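Local coordinates for protein N-terminus Plasma serine protease inhibitor (Homo sapiens, PDB 3DY0) that inhibits serine proteases in blood plasma and other body fluids, using heparin as cofactor and a reactive-centre loop that the target protease cleaves, at residues A[71-76]-A[114-118]; A[174-178]-A[200-206]; A[212-216]-A[238-242]; A[289-293]-A[306-310]. The contacts are given in a common frame with arbitrary orientation. Where two conformers were deposited one is given. Residues are numbered along the deposited sequence.

Contact 1: residues A[71-76]-A[114-118]; sequences LHRGFQ and KTLYL
Two neighbouring helices of the serpin helical region, 65-81 and 107-117, both resting on helix 33-45, meet here where the second runs out; three residues carry most of the junction: Gln76, Leu116 and Tyr117. Residues 71-76 are regular helix, with Gln76 N bonded to His72 O at 2.8 Å. Segment 114-118 is the C-terminal part of helix 107-117, and Leu118 turns to positive phi (47/38). The closest approach of the backbones is Gln76 to Leu116, 5.0 Å between CA atoms. Gln76 is extended (chi1 and chi2 both t), so its NE2 reaches Thr115 O, a hydrogen bond of 3.1 Å at a carbonyl near the helix C-terminus. The same residue comes close with its backbone, Gln76 CA lying 3.3 Å from Leu116 O in a CA-H...O contact. Water 1 is bonded to Gln76 O at 3.1 Å and weakly to Leu116 O at 3.4 Å. Leu116 (m, t) brings its CD1 to 3.9 Å from His72 CB. Tyr117 (chi1 m, chi2 87°) starts away from helix 65-81, yet its ring runs back to it, CE2 lying 3.6 Å from Phe75 CB. Met38, Ala41, Met42 and Leu45 of helix 33-45 close this buried side. The His72 and Tyr117 rings meet rim to rim with planes at 87°, and Tyr117 OH shares a hydrogen bond of 2.7 Å with His72 ND1.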
loop_
_atom_site.group_PDB
_atom_site.type_symbol
_atom_site.label_atom_id
_atom_site.label_comp_id
_atom_site.label_asym_id
_atom_site.label_seq_id
_atom_site.Cartn_x
_atom_site.Cartn_y
_atom_site.Cartn_z
ATOM N N LEU A 71 -12.939 4.331 -12.989
ATOM C CA LEU A 71 -11.732 4.296 -12.170
ATOM C C LEU A 71 -11.667 5.562 -11.319
ATOM O O LEU A 71 -11.535 5.497 -10.095
ATOM C CB LEU A 71 -10.482 4.215 -13.057
ATOM C CG LEU A 71 -9.129 4.374 -12.348
ATOM C CD1 LEU A 71 -8.888 3.199 -11.419
ATOM C CD2 LEU A 71 -8.010 4.470 -13.381
ATOM N N HIS A 72 -11.767 6.712 -11.976
ATOM C CA HIS A 72 -11.701 7.985 -11.272
ATOM C C HIS A 72 -12.919 8.234 -10.400
ATOM O O HIS A 72 -12.787 8.748 -9.294
ATOM C CB HIS A 72 -11.519 9.133 -12.266
ATOM C CG HIS A 72 -10.285 9.008 -13.104
ATOM N ND1 HIS A 72 -9.021 8.914 -12.559
ATOM C CD2 HIS A 72 -10.122 8.947 -14.447
ATOM C CE1 HIS A 72 -8.134 8.798 -13.531
ATOM N NE2 HIS A 72 -8.775 8.815 -14.687
ATOM N N ARG A 73 -14.102 7.869 -10.892
ATOM C CA ARG A 73 -15.325 8.063 -10.115
ATOM C C ARG A 73 -15.239 7.261 -8.820
ATOM O O ARG A 73 -15.627 7.742 -7.754
ATOM C CB ARG A 73 -16.548 7.604 -10.916
ATOM C CG ARG A 73 -17.880 7.959 -10.264
ATOM C CD ARG A 73 -18.952 6.938 -10.607
ATOM N NE ARG A 73 -18.667 5.637 -10.003
ATOM C CZ ARG A 73 -18.663 5.405 -8.694
ATOM N NH1 ARG A 73 -18.388 4.191 -8.233
ATOM N NH2 ARG A 73 -18.943 6.384 -7.843
ATOM N N GLY A 74 -14.728 6.036 -8.919
ATOM C CA GLY A 74 -14.591 5.187 -7.748
ATOM C C GLY A 74 -13.658 5.782 -6.709
ATOM O O GLY A 74 -13.953 5.753 -5.514
ATOM N N PHE A 75 -12.528 6.321 -7.159
ATOM C CA PHE A 75 -11.572 6.926 -6.242
ATOM C C PHE A 75 -12.111 8.226 -5.660
ATOM O O PHE A 75 -11.857 8.537 -4.503
ATOM C CB PHE A 75 -10.229 7.179 -6.940
ATOM C CG PHE A 75 -9.306 5.988 -6.930
ATOM C CD1 PHE A 75 -9.129 5.240 -5.772
ATOM C CD2 PHE A 75 -8.595 5.633 -8.069
ATOM C CE1 PHE A 75 -8.253 4.152 -5.743
ATOM C CE2 PHE A 75 -7.713 4.543 -8.052
ATOM C CZ PHE A 75 -7.544 3.806 -6.890
ATOM N N GLN A 76 -12.847 8.988 -6.464
ATOM C CA GLN A 76 -13.430 10.237 -5.979
ATOM C C GLN A 76 -14.446 9.908 -4.880
ATOM O O GLN A 76 -14.517 10.588 -3.855
ATOM C CB GLN A 76 -14.128 10.979 -7.123
ATOM C CG GLN A 76 -14.805 12.268 -6.691
ATOM C CD GLN A 76 -15.689 12.848 -7.778
ATOM O OE1 GLN A 76 -16.541 12.154 -8.333
ATOM N NE2 GLN A 76 -15.494 14.126 -8.084
ATOM N N LYS A 114 -7.968 18.467 -8.469
ATOM C CA LYS A 114 -8.711 19.080 -7.375
ATOM C C LYS A 114 -10.115 18.499 -7.230
ATOM O O LYS A 114 -10.568 18.232 -6.118
ATOM C CB LYS A 114 -8.786 20.600 -7.576
ATOM C CG LYS A 114 -7.443 21.300 -7.385
ATOM C CD LYS A 114 -7.522 22.805 -7.641
ATOM C CE LYS A 114 -6.153 23.460 -7.480
ATOM N NZ LYS A 114 -6.178 24.915 -7.816
ATOM N N THR A 115 -10.791 18.287 -8.355
ATOM C CA THR A 115 -12.155 17.765 -8.350
ATOM C C THR A 115 -12.284 16.270 -8.075
ATOM O O THR A 115 -13.095 15.850 -7.249
ATOM C CB THR A 115 -12.856 18.062 -9.689
ATOM O OG1 THR A 115 -12.886 19.477 -9.905
ATOM C CG2 THR A 115 -14.285 17.529 -9.679
ATOM N N LEU A 116 -11.490 15.470 -8.777
ATOM C CA LEU A 116 -11.540 14.024 -8.625
ATOM C C LEU A 116 -10.735 13.488 -7.450
ATOM O O LEU A 116 -11.167 12.559 -6.771
ATOM C CB LEU A 116 -11.047 13.350 -9.907
ATOM C CG LEU A 116 -11.886 13.566 -11.168
ATOM C CD1 LEU A 116 -11.137 13.019 -12.373
ATOM C CD2 LEU A 116 -13.236 12.882 -11.015
ATOM N N TYR A 117 -9.567 14.071 -7.200
ATOM C CA TYR A 117 -8.726 13.571 -6.126
ATOM C C TYR A 117 -8.529 14.483 -4.920
ATOM O O TYR A 117 -7.706 14.196 -4.048
ATOM C CB TYR A 117 -7.381 13.129 -6.717
ATOM C CG TYR A 117 -7.543 11.927 -7.628
ATOM C CD1 TYR A 117 -7.853 12.081 -8.981
ATOM C CD2 TYR A 117 -7.480 10.637 -7.110
ATOM C CE1 TYR A 117 -8.102 10.974 -9.793
ATOM C CE2 TYR A 117 -7.729 9.527 -7.906
ATOM C CZ TYR A 117 -8.043 9.700 -9.244
ATOM O OH TYR A 117 -8.332 8.596 -10.014
ATOM N N LEU A 118 -9.310 15.561 -4.865
ATOM C CA LEU A 118 -9.259 16.524 -3.765
ATOM C C LEU A 118 -7.823 16.906 -3.449
ATOM O O LEU A 118 -7.460 17.089 -2.285
ATOM C CB LEU A 118 -9.910 15.922 -2.515
ATOM C CG LEU A 118 -11.290 15.294 -2.721
ATOM C CD1 LEU A 118 -11.818 14.754 -1.397
ATOM C CD2 LEU A 118 -12.237 16.328 -3.303
HETATM O O HOH W 1 -13.152 13.366 -4.074
#

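Contact 2: residues A[174-178]-A[200-206]; sequences ETSFN and MSREDQY
The loop after strand 159-172 lies beside strand 194-211 in the region serpin literature calls the breach, at the end of the large sheet where insertion of the reactive-centre loop begins. Thr175 to Asn178 are extended without forming a regular strand, after a helical Glu174; 200-206 is strand, whose backbone bonds go to strand 259-277. Phe177 and Arg202 have the closest CA atoms of this pairing at 5.7 Å, and the chains diverge to 9.1 Å between the CA atoms of Thr175 and Asp204. Met200 (m, t, m) lays its CE over the Phe177 ring, 4.0 Å from the centroid, with SD at 4.5 Å: a CH-pi and Met-aromatic contact. Trp173 adds an edge-to-face ring to Phe177. Ser201 is joined through water: water 4 links Ser201 N (3.0 Å) to Asn178 O (2.7 Å), and water 5 links Ser201 O (2.6 Å) to Asn178 N (2.7 Å). Arg202 packs its CB 3.6 Å from Phe177 CD1 and sets the face of its guanidinium against Thr175, Arg202 NH2 lying 3.5 Å from Thr175 CB. A weak hydrogen bond of 2.8 Å runs from Arg202 NH2 to Thr175 O. Within the strand, Asp204 OD2 makes a 2.5 Å salt bridge to Arg202 NH1; the same OD2 is 3.9 Å from Thr175 CG2. Tyr206 folds back along its own strand, OH donating to Arg202 O at 2.8 Å.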
loop_
_atom_site.group_PDB
_atom_site.type_symbol
_atom_site.label_atom_id
_atom_site.label_comp_id
_atom_site.label_asym_id
_atom_site.label_seq_id
_atom_site.Cartn_x
_atom_site.Cartn_y
_atom_site.Cartn_z
ATOM N N GLU A 174 -11.100 -5.252 17.773
ATOM C CA GLU A 174 -12.435 -5.285 18.356
ATOM C C GLU A 174 -12.262 -5.887 19.752
ATOM O O GLU A 174 -12.887 -5.447 20.721
ATOM C CB GLU A 174 -13.352 -6.160 17.507
ATOM C CG GLU A 174 -14.788 -6.187 17.991
ATOM C CD GLU A 174 -15.687 -6.992 17.075
ATOM O OE1 GLU A 174 -15.435 -8.202 16.908
ATOM O OE2 GLU A 174 -16.642 -6.412 16.521
ATOM N N THR A 175 -11.403 -6.898 19.838
ATOM C CA THR A 175 -11.083 -7.564 21.096
ATOM C C THR A 175 -9.561 -7.560 21.210
ATOM O O THR A 175 -8.870 -8.174 20.398
ATOM C CB THR A 175 -11.579 -9.018 21.110
ATOM O OG1 THR A 175 -13.008 -9.035 20.995
ATOM C CG2 THR A 175 -11.157 -9.711 22.403
ATOM N N SER A 176 -9.041 -6.861 22.212
ATOM C CA SER A 176 -7.598 -6.775 22.400
ATOM C C SER A 176 -6.987 -8.070 22.917
ATOM O O SER A 176 -7.687 -8.947 23.427
ATOM C CB SER A 176 -7.261 -5.651 23.379
ATOM O OG SER A 176 -7.634 -6.010 24.699
ATOM N N PHE A 177 -5.671 -8.181 22.769
ATOM C CA PHE A 177 -4.930 -9.334 23.253
ATOM C C PHE A 177 -4.585 -8.888 24.675
ATOM O O PHE A 177 -4.365 -7.698 24.909
ATOM C CB PHE A 177 -3.634 -9.518 22.452
ATOM C CG PHE A 177 -3.827 -10.144 21.095
ATOM C CD1 PHE A 177 -3.827 -11.529 20.944
ATOM C CD2 PHE A 177 -3.994 -9.350 19.963
ATOM C CE1 PHE A 177 -3.984 -12.111 19.686
ATOM C CE2 PHE A 177 -4.152 -9.922 18.700
ATOM C CZ PHE A 177 -4.147 -11.307 18.562
ATOM N N ASN A 178 -4.553 -9.813 25.629
ATOM C CA ASN A 178 -4.212 -9.434 26.995
ATOM C C ASN A 178 -2.692 -9.401 27.120
ATOM O O ASN A 178 -2.018 -10.370 26.779
ATOM C CB ASN A 178 -4.798 -10.429 27.998
ATOM C CG ASN A 178 -4.588 -9.993 29.436
ATOM O OD1 ASN A 178 -3.455 -9.802 29.880
ATOM N ND2 ASN A 178 -5.681 -9.830 30.173
ATOM N N MET A 200 1.937 -12.777 21.101
ATOM C CA MET A 200 0.673 -12.442 21.751
ATOM C C MET A 200 -0.232 -13.652 21.642
ATOM O O MET A 200 -0.017 -14.519 20.795
ATOM C CB MET A 200 -0.003 -11.261 21.050
ATOM C CG MET A 200 0.908 -10.081 20.796
ATOM S SD MET A 200 0.004 -8.692 20.094
ATOM C CE MET A 200 -0.465 -9.351 18.471
ATOM N N SER A 201 -1.247 -13.715 22.494
ATOM C CA SER A 201 -2.163 -14.842 22.439
ATOM C C SER A 201 -3.531 -14.527 23.004
ATOM O O SER A 201 -3.668 -13.739 23.939
ATOM C CB SER A 201 -1.587 -16.039 23.195
ATOM O OG SER A 201 -1.575 -15.797 24.589
ATOM N N ARG A 202 -4.551 -15.147 22.421
ATOM C CA ARG A 202 -5.923 -14.947 22.867
ATOM C C ARG A 202 -6.808 -16.068 22.337
ATOM O O ARG A 202 -6.832 -16.328 21.134
ATOM C CB ARG A 202 -6.450 -13.595 22.379
ATOM C CG ARG A 202 -7.860 -13.276 22.854
ATOM C CD ARG A 202 -8.845 -13.217 21.700
ATOM N NE ARG A 202 -8.672 -12.029 20.867
ATOM C CZ ARG A 202 -9.390 -11.771 19.778
ATOM N NH1 ARG A 202 -10.329 -12.619 19.385
ATOM N NH2 ARG A 202 -9.175 -10.665 19.083
ATOM N N GLU A 203 -7.518 -16.741 23.238
ATOM C CA GLU A 203 -8.408 -17.821 22.843
ATOM C C GLU A 203 -9.740 -17.121 22.616
ATOM O O GLU A 203 -10.227 -16.399 23.489
ATOM C CB GLU A 203 -8.534 -18.864 23.953
ATOM C CG GLU A 203 -9.292 -20.108 23.512
ATOM C CD GLU A 203 -9.425 -21.137 24.613
ATOM O OE1 GLU A 203 -8.383 -21.595 25.129
ATOM O OE2 GLU A 203 -10.571 -21.486 24.960
ATOM N N ASP A 204 -10.324 -17.320 21.441
ATOM C CA ASP A 204 -11.577 -16.652 21.118
ATOM C C ASP A 204 -12.159 -17.286 19.862
ATOM O O ASP A 204 -11.584 -18.214 19.300
ATOM C CB ASP A 204 -11.289 -15.166 20.860
ATOM C CG ASP A 204 -12.530 -14.288 20.936
ATOM O OD1 ASP A 204 -13.637 -14.815 21.152
ATOM O OD2 ASP A 204 -12.384 -13.056 20.778
ATOM N N GLN A 205 -13.314 -16.792 19.437
ATOM C CA GLN A 205 -13.932 -17.283 18.215
ATOM C C GLN A 205 -13.396 -16.390 17.105
ATOM O O GLN A 205 -13.369 -15.167 17.248
ATOM C CB GLN A 205 -15.450 -17.151 18.276
ATOM C CG GLN A 205 -16.151 -17.689 17.041
ATOM C CD GLN A 205 -17.623 -17.336 17.013
ATOM O OE1 GLN A 205 -17.991 -16.181 16.798
ATOM N NE2 GLN A 205 -18.472 -18.329 17.239
ATOM N N TYR A 206 -12.961 -16.996 16.006
ATOM C CA TYR A 206 -12.417 -16.240 14.882
ATOM C C TYR A 206 -12.908 -16.770 13.551
ATOM O O TYR A 206 -13.262 -17.948 13.434
ATOM C CB TYR A 206 -10.890 -16.363 14.823
ATOM C CG TYR A 206 -10.112 -15.848 16.005
ATOM C CD1 TYR A 206 -9.631 -14.539 16.032
ATOM C CD2 TYR A 206 -9.794 -16.691 17.067
ATOM C CE1 TYR A 206 -8.842 -14.086 17.089
ATOM C CE2 TYR A 206 -9.010 -16.250 18.122
ATOM C CZ TYR A 206 -8.535 -14.950 18.127
ATOM O OH TYR A 206 -7.740 -14.529 19.169
HETATM O O HOH W 2 -10.466 -8.320 17.437
HETATM O O HOH W 3 -7.440 -9.099 18.339
HETATM O O HOH W 4 -1.206 -11.366 24.392
HETATM O O HOH W 5 -5.463 -12.276 25.073
#

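Contact 3: residues A[212-216]-A[238-242]; sequences RNLSC and KMQQV. With NO3 (nitrate ion), chain D.
A tight turn between strands 194-211 and 216-222 leans on the first turn of helix 239-245. Residues 212-214 have helical phi/psi without regular helical bonds. At Arg212 the backbone N donates to O3 of a nitrate ion at 3.1 Å, probably picked up from the crystallisation liquor. Asn213, an N-glycosylation site, points its side chain to the outside, within about 3 Å of a sulfated glucosamine of the bound heparin. Leu214 makes the main polar link: its O accepts a 3.0 Å hydrogen bond from Gln241 NE2, while Lys238 NZ donates to Gln241 OE1 at 3.3 Å, so the extended Gln241 (chi1 and chi2 t) is held at both ends of its amide. Leu214 and Val242 have CA atoms 5.4 Å apart, and Leu214 CB lies 4.3 Å from Val242 CG2; Thr250 and Trp254 of helix 248-257 also touch Leu214. Ser215 takes positive phi (71/69) and puts CB 3.7 Å from Gln241 NE2, its OG bonding to Ser235. Cys216 returns to extended strand, CB 3.8 Å from Val242 CG2. Lys238 is the N-cap residue, its O bonded to Val242 N at 2.9 Å. Ser215 and Cys216 together face Asp211, a G1 beta bulge that closes the hairpin turn beside the heparin site of this serpin, to which Lys249 and Lys253 also belong.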
loop_
_atom_site.group_PDB
_atom_site.type_symbol
_atom_site.label_atom_id
_atom_site.label_comp_id
_atom_site.label_asym_id
_atom_site.label_seq_id
_atom_site.Cartn_x
_atom_site.Cartn_y
_atom_site.Cartn_z
ATOM N N ARG A 212 -7.199 -25.674 1.277
ATOM C CA ARG A 212 -6.474 -26.856 0.828
ATOM C C ARG A 212 -5.919 -26.718 -0.584
ATOM O O ARG A 212 -5.040 -27.480 -0.986
ATOM C CB ARG A 212 -7.379 -28.089 0.912
ATOM C CG ARG A 212 -7.758 -28.478 2.332
ATOM C CD ARG A 212 -8.757 -29.628 2.351
ATOM N NE ARG A 212 -9.150 -29.994 3.711
ATOM C CZ ARG A 212 -8.330 -30.531 4.612
ATOM N NH1 ARG A 212 -7.063 -30.772 4.306
ATOM N NH2 ARG A 212 -8.782 -30.829 5.824
ATOM N N ASN A 213 -6.431 -25.749 -1.335
ATOM C CA ASN A 213 -5.969 -25.523 -2.700
ATOM C C ASN A 213 -4.589 -24.871 -2.693
ATOM O O ASN A 213 -3.668 -25.332 -3.368
ATOM C CB ASN A 213 -6.965 -24.639 -3.453
ATOM C CG ASN A 213 -6.475 -24.259 -4.835
ATOM O OD1 ASN A 213 -6.114 -25.119 -5.638
ATOM N ND2 ASN A 213 -6.466 -22.962 -5.122
ATOM N N LEU A 214 -4.445 -23.797 -1.924
ATOM C CA LEU A 214 -3.167 -23.103 -1.840
ATOM C C LEU A 214 -2.326 -23.642 -0.692
ATOM O O LEU A 214 -1.115 -23.426 -0.645
ATOM C CB LEU A 214 -3.390 -21.600 -1.667
ATOM C CG LEU A 214 -4.011 -20.910 -2.883
ATOM C CD1 LEU A 214 -4.132 -19.417 -2.620
ATOM C CD2 LEU A 214 -3.150 -21.177 -4.116
ATOM N N SER A 215 -2.982 -24.351 0.222
ATOM C CA SER A 215 -2.340 -24.949 1.385
ATOM C C SER A 215 -1.923 -23.899 2.407
ATOM O O SER A 215 -0.737 -23.653 2.636
ATOM C CB SER A 215 -1.127 -25.786 0.964
ATOM O OG SER A 215 -0.811 -26.734 1.968
ATOM N N CYS A 216 -2.923 -23.292 3.032
ATOM C CA CYS A 216 -2.680 -22.271 4.040
ATOM C C CYS A 216 -3.897 -22.121 4.933
ATOM O O CYS A 216 -5.006 -22.517 4.567
ATOM C CB CYS A 216 -2.367 -20.924 3.372
ATOM S SG CYS A 216 -3.680 -20.249 2.310
ATOM N N LYS A 238 5.217 -23.984 1.870
ATOM C CA LYS A 238 4.285 -23.539 0.843
ATOM C C LYS A 238 4.095 -22.037 0.664
ATOM O O LYS A 238 3.148 -21.621 0.002
ATOM C CB LYS A 238 2.918 -24.191 1.073
ATOM C CG LYS A 238 2.922 -25.716 0.964
ATOM C CD LYS A 238 3.264 -26.171 -0.446
ATOM C CE LYS A 238 3.157 -27.684 -0.583
ATOM N NZ LYS A 238 3.364 -28.117 -1.995
ATOM N N MET A 239 4.982 -21.221 1.226
ATOM C CA MET A 239 4.843 -19.773 1.065
ATOM C C MET A 239 4.888 -19.355 -0.406
ATOM O O MET A 239 4.085 -18.537 -0.839
ATOM C CB MET A 239 5.929 -19.023 1.844
ATOM C CG MET A 239 5.944 -17.506 1.598
ATOM S SD MET A 239 4.386 -16.655 2.016
ATOM C CE MET A 239 4.610 -16.389 3.790
ATOM N N GLN A 240 5.819 -19.915 -1.175
ATOM C CA GLN A 240 5.929 -19.564 -2.590
ATOM C C GLN A 240 4.643 -19.929 -3.323
ATOM O O GLN A 240 4.147 -19.171 -4.163
ATOM C CB GLN A 240 7.117 -20.294 -3.227
ATOM C CG GLN A 240 7.398 -19.876 -4.662
ATOM C CD GLN A 240 7.760 -18.406 -4.780
ATOM O OE1 GLN A 240 8.721 -17.941 -4.167
ATOM N NE2 GLN A 240 6.990 -17.667 -5.572
ATOM N N GLN A 241 4.103 -21.098 -2.993
ATOM C CA GLN A 241 2.872 -21.576 -3.601
ATOM C C GLN A 241 1.720 -20.624 -3.293
ATOM O O GLN A 241 0.905 -20.319 -4.163
ATOM C CB GLN A 241 2.550 -22.978 -3.080
ATOM C CG GLN A 241 1.250 -23.559 -3.606
ATOM C CD GLN A 241 1.135 -25.041 -3.325
ATOM O OE1 GLN A 241 1.894 -25.848 -3.870
ATOM N NE2 GLN A 241 0.196 -25.411 -2.467
ATOM N N VAL A 242 1.650 -20.159 -2.050
ATOM C CA VAL A 242 0.595 -19.233 -1.664
ATOM C C VAL A 242 0.783 -17.909 -2.399
ATOM O O VAL A 242 -0.170 -17.354 -2.944
ATOM C CB VAL A 242 0.587 -19.006 -0.131
ATOM C CG1 VAL A 242 -0.314 -17.829 0.234
ATOM C CG2 VAL A 242 0.091 -20.270 0.566
HETATM N N NO3 D . -10.476 -25.059 0.177
HETATM O O1 NO3 D . -9.950 -25.010 -0.921
HETATM O O2 NO3 D . -11.201 -24.152 0.546
HETATM O O3 NO3 D . -10.276 -26.014 0.908
#

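Contact 4: residues A[289-293]-A[306-310]; sequences NVFTS and IQVSE
A short 3-10 turn, residues 289-291, docks against the beginning of strand 307-319 through one backbone hydrogen bond and a small apolar patch. Phe291 and Val308 have the closest CA atoms, 4.8 Å apart. Val308 N donates to Val290 O at 3.0 Å with a nearly straight angle of 168°, and Phe291 CA approaches Val308 O at 3.3 Å as a CA-H...O contact, so both backbone polar groups of Val308 face the turn. Thr292 closes the turn on itself: its N and OG1 bond to Asn289 O at 2.9 and 2.8 Å. In this cleaved serpin, strand 307-319 is a member of the large sheet and pairs along its other edge with strand 323-335, the inserted reactive-centre loop; Gln307 bonds to Thr335 and Ser309 to Ile333 there. Val308 (chi1 t) packs against the turn, its CG2 3.7 Å from Val290 CG2 and its CG1 3.6 Å from Phe291 CE1. Leu43 of helix 33-45 touches both valines, and Thr51 of helix 49-58 touches Val290. The Phe291 ring (chi1 m) presents its edge to Val308 O. Gln307 (chi1 p, chi2 t) turns its CB to 3.9 Å from Val290 O and lays its amide beside the 292-293 peptide, OE1 3.1 Å from Thr292 C. Water 6 sits 2.8 Å from Phe291 O and 3.0 Å from Ser309 O.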
loop_
_atom_site.group_PDB
_atom_site.type_symbol
_atom_site.label_atom_id
_atom_site.label_comp_id
_atom_site.label_asym_id
_atom_site.label_seq_id
_atom_site.Cartn_x
_atom_site.Cartn_y
_atom_site.Cartn_z
ATOM N N ASN A 289 6.927 3.285 -20.124
ATOM C CA ASN A 289 7.123 4.517 -20.887
ATOM C C ASN A 289 7.145 5.811 -20.085
ATOM O O ASN A 289 7.930 6.716 -20.371
ATOM C CB ASN A 289 6.064 4.613 -21.988
ATOM C CG ASN A 289 6.327 3.658 -23.133
ATOM O OD1 ASN A 289 6.787 2.530 -22.928
ATOM N ND2 ASN A 289 6.028 4.101 -24.349
ATOM N N VAL A 290 6.295 5.899 -19.071
ATOM C CA VAL A 290 6.214 7.104 -18.264
ATOM C C VAL A 290 7.528 7.476 -17.564
ATOM O O VAL A 290 7.724 8.628 -17.166
ATOM C CB VAL A 290 5.070 6.966 -17.225
ATOM C CG1 VAL A 290 5.468 5.979 -16.136
ATOM C CG2 VAL A 290 4.709 8.325 -16.650
ATOM N N PHE A 291 8.437 6.511 -17.443
ATOM C CA PHE A 291 9.725 6.740 -16.788
ATOM C C PHE A 291 10.845 6.994 -17.787
ATOM O O PHE A 291 12.016 7.056 -17.404
ATOM C CB PHE A 291 10.108 5.520 -15.940
ATOM C CG PHE A 291 9.071 5.132 -14.926
ATOM C CD1 PHE A 291 8.750 5.988 -13.878
ATOM C CD2 PHE A 291 8.415 3.906 -15.020
ATOM C CE1 PHE A 291 7.788 5.631 -12.935
ATOM C CE2 PHE A 291 7.445 3.540 -14.077
ATOM C CZ PHE A 291 7.136 4.405 -13.038
ATOM N N THR A 292 10.491 7.145 -19.058
ATOM C CA THR A 292 11.492 7.351 -20.101
ATOM C C THR A 292 11.380 8.703 -20.794
ATOM O O THR A 292 10.448 9.468 -20.547
ATOM C CB THR A 292 11.387 6.261 -21.178
ATOM O OG1 THR A 292 10.208 6.474 -21.961
ATOM C CG2 THR A 292 11.322 4.881 -20.536
ATOM N N SER A 293 12.335 8.995 -21.674
ATOM C CA SER A 293 12.310 10.262 -22.394
ATOM C C SER A 293 11.204 10.228 -23.444
ATOM O O SER A 293 10.914 11.240 -24.086
ATOM C CB SER A 293 13.661 10.539 -23.064
ATOM O OG SER A 293 13.827 9.764 -24.237
ATOM N N ILE A 306 9.277 16.121 -20.314
ATOM C CA ILE A 306 8.766 15.884 -18.967
ATOM C C ILE A 306 8.549 14.383 -18.806
ATOM O O ILE A 306 7.942 13.735 -19.660
ATOM C CB ILE A 306 7.432 16.626 -18.706
ATOM C CG1 ILE A 306 6.982 16.378 -17.260
ATOM C CG2 ILE A 306 6.366 16.164 -19.691
ATOM C CD1 ILE A 306 5.723 17.125 -16.860
ATOM N N GLN A 307 9.058 13.834 -17.710
ATOM C CA GLN A 307 8.927 12.408 -17.441
ATOM C C GLN A 307 9.012 12.180 -15.945
ATOM O O GLN A 307 9.363 13.083 -15.192
ATOM C CB GLN A 307 10.050 11.640 -18.141
ATOM C CG GLN A 307 11.442 12.135 -17.771
ATOM C CD GLN A 307 12.518 11.641 -18.722
ATOM O OE1 GLN A 307 12.885 10.465 -18.715
ATOM N NE2 GLN A 307 13.026 12.543 -19.555
ATOM N N VAL A 308 8.681 10.971 -15.514
ATOM C CA VAL A 308 8.749 10.638 -14.103
ATOM C C VAL A 308 10.114 10.016 -13.845
ATOM O O VAL A 308 10.438 8.968 -14.402
ATOM C CB VAL A 308 7.640 9.639 -13.715
ATOM C CG1 VAL A 308 7.809 9.198 -12.267
ATOM C CG2 VAL A 308 6.273 10.289 -13.915
ATOM N N SER A 309 10.917 10.681 -13.021
ATOM C CA SER A 309 12.250 10.184 -12.692
ATOM C C SER A 309 12.146 9.003 -11.744
ATOM O O SER A 309 12.884 8.025 -11.868
ATOM C CB SER A 309 13.093 11.295 -12.057
ATOM O OG SER A 309 12.426 11.901 -10.965
ATOM N N GLU A 310 11.230 9.094 -10.789
ATOM C CA GLU A 310 11.045 8.000 -9.853
ATOM C C GLU A 310 9.713 8.087 -9.123
ATOM O O GLU A 310 9.061 9.132 -9.106
ATOM C CB GLU A 310 12.207 7.961 -8.849
ATOM C CG GLU A 310 12.325 9.161 -7.923
ATOM C CD GLU A 310 13.666 9.199 -7.199
ATOM O OE1 GLU A 310 14.674 9.596 -7.823
ATOM O OE2 GLU A 310 13.718 8.819 -6.010
HETATM O O HOH W 6 13.065 7.181 -14.782
#

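Overall arrangement
All four contacts are partly buried, and none touches another. Contact 1 lies closest to the chain's centre (about 17 Å between centres), contact 2 farthest (about 27 Å). Contacts 1 and 4 are the nearest pair, centres about 23 Å apart; contacts 2 and 3 come next at about 25 Å. Helix 33-45 packs against both contact 1 and contact 4. Contacts 2 and 4 reach the same curled sheet from opposite sides of the chain's centre. Contact 2 combines a buried Phe177 with water bridges and a weak arginine bond, contact 4 one backbone hydrogen bond with valine-phenylalanine packing. Contact 3 stands at the surface where heparin binds, with a side-chain amide as its chief link.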